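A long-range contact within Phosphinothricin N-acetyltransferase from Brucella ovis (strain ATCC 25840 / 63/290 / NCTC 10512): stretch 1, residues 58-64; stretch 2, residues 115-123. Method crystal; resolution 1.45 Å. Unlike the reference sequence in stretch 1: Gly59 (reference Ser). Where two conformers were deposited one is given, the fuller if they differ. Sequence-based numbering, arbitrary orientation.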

# COMPACT_ATOMS: atom_id res chain seq x y z
N GLN A 58 17.64 5.14 2.94
CA GLN A 58 17.04 3.99 3.61
C GLN A 58 17.83 2.71 3.41
O GLN A 58 17.62 1.74 4.14
CB GLN A 58 15.61 3.78 3.11
CG GLN A 58 14.62 4.83 3.56
CD GLN A 58 13.27 4.65 2.91
OE1 GLN A 58 13.15 4.70 1.68
NE2 GLN A 58 12.24 4.41 3.71
N GLY A 59 18.74 2.69 2.44
CA GLY A 59 19.55 1.52 2.16
C GLY A 59 19.13 0.68 0.97
O GLY A 59 19.70 -0.39 0.77
N PHE A 60 18.16 1.15 0.18
CA PHE A 60 17.63 0.34 -0.91
C PHE A 60 18.49 0.48 -2.16
O PHE A 60 19.06 1.54 -2.41
CB PHE A 60 16.20 0.79 -1.24
CG PHE A 60 15.18 0.34 -0.22
CD1 PHE A 60 14.82 -0.99 -0.14
CD2 PHE A 60 14.59 1.24 0.65
CE1 PHE A 60 13.89 -1.43 0.80
CE2 PHE A 60 13.65 0.82 1.59
CZ PHE A 60 13.30 -0.52 1.66
N PRO A 61 18.58 -0.58 -2.95
CA PRO A 61 19.33 -0.51 -4.20
C PRO A 61 18.57 0.25 -5.27
O PRO A 61 17.33 0.19 -5.36
CB PRO A 61 19.48 -1.98 -4.61
CG PRO A 61 18.29 -2.64 -4.02
CD PRO A 61 18.05 -1.94 -2.70
N ILE A 62 19.32 0.96 -6.10
CA ILE A 62 18.80 1.71 -7.24
C ILE A 62 19.70 1.39 -8.41
O ILE A 62 20.91 1.63 -8.35
CB ILE A 62 18.78 3.23 -6.99
CG1 ILE A 62 18.09 3.58 -5.66
CG2 ILE A 62 18.10 3.93 -8.13
CD1 ILE A 62 18.26 5.04 -5.27
N LEU A 63 19.11 0.85 -9.48
CA LEU A 63 19.86 0.30 -10.59
C LEU A 63 19.47 0.98 -11.89
O LEU A 63 18.33 1.42 -12.07
CB LEU A 63 19.59 -1.19 -10.72
CG LEU A 63 19.88 -2.04 -9.49
CD1 LEU A 63 19.44 -3.47 -9.77
CD2 LEU A 63 21.36 -1.98 -9.13
N VAL A 64 20.43 1.05 -12.81
CA VAL A 64 20.18 1.54 -14.16
C VAL A 64 20.72 0.55 -15.17
O VAL A 64 21.67 -0.19 -14.91
CB VAL A 64 20.76 2.95 -14.41
CG1 VAL A 64 20.13 3.96 -13.45
CG2 VAL A 64 22.28 2.95 -14.30
N ALA A 115 18.45 -10.05 -6.93
CA ALA A 115 19.70 -10.45 -6.29
C ALA A 115 20.09 -9.49 -5.17
O ALA A 115 20.48 -9.93 -4.08
CB ALA A 115 20.83 -10.57 -7.32
N ARG A 116 19.98 -8.18 -5.41
CA ARG A 116 20.38 -7.22 -4.39
C ARG A 116 19.44 -7.25 -3.19
O ARG A 116 19.89 -7.19 -2.04
CB ARG A 116 20.46 -5.82 -5.00
CG ARG A 116 21.56 -5.65 -6.06
CD ARG A 116 22.94 -5.59 -5.43
NE ARG A 116 23.06 -4.45 -4.53
CZ ARG A 116 23.43 -3.23 -4.90
NH1 ARG A 116 23.73 -2.98 -6.16
NH2 ARG A 116 23.51 -2.26 -4.00
N ILE A 117 18.13 -7.35 -3.44
CA ILE A 117 17.16 -7.40 -2.35
C ILE A 117 17.31 -8.68 -1.54
O ILE A 117 17.17 -8.68 -0.30
CB ILE A 117 15.74 -7.23 -2.91
CG1 ILE A 117 15.52 -5.76 -3.27
CG2 ILE A 117 14.69 -7.71 -1.91
CD1 ILE A 117 15.64 -4.84 -2.06
N SER A 118 17.58 -9.80 -2.22
CA SER A 118 17.81 -11.06 -1.52
C SER A 118 19.04 -10.95 -0.62
O SER A 118 19.02 -11.41 0.53
CB SER A 118 17.97 -12.19 -2.53
OG SER A 118 18.04 -13.45 -1.89
N ALA A 119 20.11 -10.33 -1.13
CA ALA A 119 21.33 -10.21 -0.34
C ALA A 119 21.11 -9.38 0.91
O ALA A 119 21.83 -9.55 1.91
CB ALA A 119 22.47 -9.65 -1.19
N LEU A 120 20.13 -8.48 0.90
CA LEU A 120 19.82 -7.65 2.06
C LEU A 120 18.96 -8.37 3.10
O LEU A 120 18.79 -7.84 4.20
CB LEU A 120 19.16 -6.34 1.62
CG LEU A 120 20.05 -5.35 0.87
CD1 LEU A 120 19.24 -4.20 0.28
CD2 LEU A 120 21.17 -4.81 1.77
N GLY A 121 18.44 -9.56 2.79
CA GLY A 121 17.73 -10.36 3.78
C GLY A 121 16.22 -10.25 3.75
O GLY A 121 15.57 -10.76 4.67
N PHE A 122 15.65 -9.61 2.74
CA PHE A 122 14.21 -9.55 2.61
C PHE A 122 13.64 -10.94 2.34
O PHE A 122 14.31 -11.84 1.82
CB PHE A 122 13.80 -8.56 1.52
CG PHE A 122 13.95 -7.13 1.92
CD1 PHE A 122 12.91 -6.46 2.55
CD2 PHE A 122 15.14 -6.45 1.71
CE1 PHE A 122 13.05 -5.14 2.95
CE2 PHE A 122 15.29 -5.14 2.10
CZ PHE A 122 14.25 -4.48 2.72
N ARG A 123 12.36 -11.11 2.69
CA ARG A 123 11.68 -12.39 2.53
C ARG A 123 10.61 -12.39 1.45
O ARG A 123 10.23 -13.47 0.98
CB ARG A 123 11.08 -12.85 3.87
CG ARG A 123 12.10 -13.19 4.95
CD ARG A 123 12.98 -14.35 4.50
NE ARG A 123 13.89 -14.83 5.53
CZ ARG A 123 13.58 -15.77 6.42
NH1 ARG A 123 12.37 -16.31 6.41
NH2 ARG A 123 14.47 -16.15 7.32

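Stretch 1 leaves a helix at Gly59, runs through Phe60 and Pro61 in extended conformation, and enters a strand at Ile62. Stretch 2 is the last part of a helix followed by a turn and a short segment through Phe122 and Arg123. Its backbone is held by the bond from Ala119 N to Ala115 O (3.0 Å), by two weak bonds from Leu120 N, to Arg116 O and Ile117 O (3.2 Å each), and by Gly121 N to Ser118 O (3.0 Å). Gly59 and Gly121 each close a helix in a Schellman motif with positive phi (102° and 98°); at these backbone angles a CB would be jammed against the carbonyl O of the preceding residue, so glycine suits both turns. Gly59 stands where the reference sequence has serine.

The backbones approach most closely at Pro61 and Arg116, whose CA atoms are 6.8 Å apart. That spacing leaves room for side chains between them, and no hydrogen bond crosses; the contact is made by packing, burying 311 Å² summed over both sides.

Pro61 is the centre of it, with the largest covered area of any residue here. Its CA-to-CB bond points toward the helix, and its compact ring presents CD to Ile117 CD1 (3.8 Å) and to Leu120 CD1 (3.9 Å), while CG lies 4.0 Å from Arg116 CB. Arg116, Ile117 and Leu120 can share this one ring because helical spacing brings them to the same side of stretch 2. Leu120 CD1 also reaches Gly59 O at 3.9 Å, a contact without a hydrogen bond.

Arg116, with chi1, chi2 and chi3 all m, reaches toward stretch 1 and sets its guanidinium beside Pro61, with Pro61 CB over one face. Its NH1 comes 3.9 Å from Leu63 CD2 and is hydrogen-bonded elsewhere in the structure, so that nitrogen is satisfied while it lies beside Leu63. In the strand, Leu63 points toward stretch 2 and Ile62 away from it, the usual alternation; only the former touches the other stretch.

Phe60 starts out sideways, but its ring carries the contact toward stretch 2. Ile117 CD1 sits at the ring's edge, near its plane, 4.4 Å from Phe60 CD1. Phe60 CE1 meets Phe122 CZ at 3.6 Å. The two ring planes are near parallel, at 28°, but slid apart, with centroids 5.9 Å from each other, so they barely overlap. Both phenylalanines are buried, and their broad apolar rings extend the packing beyond Pro61.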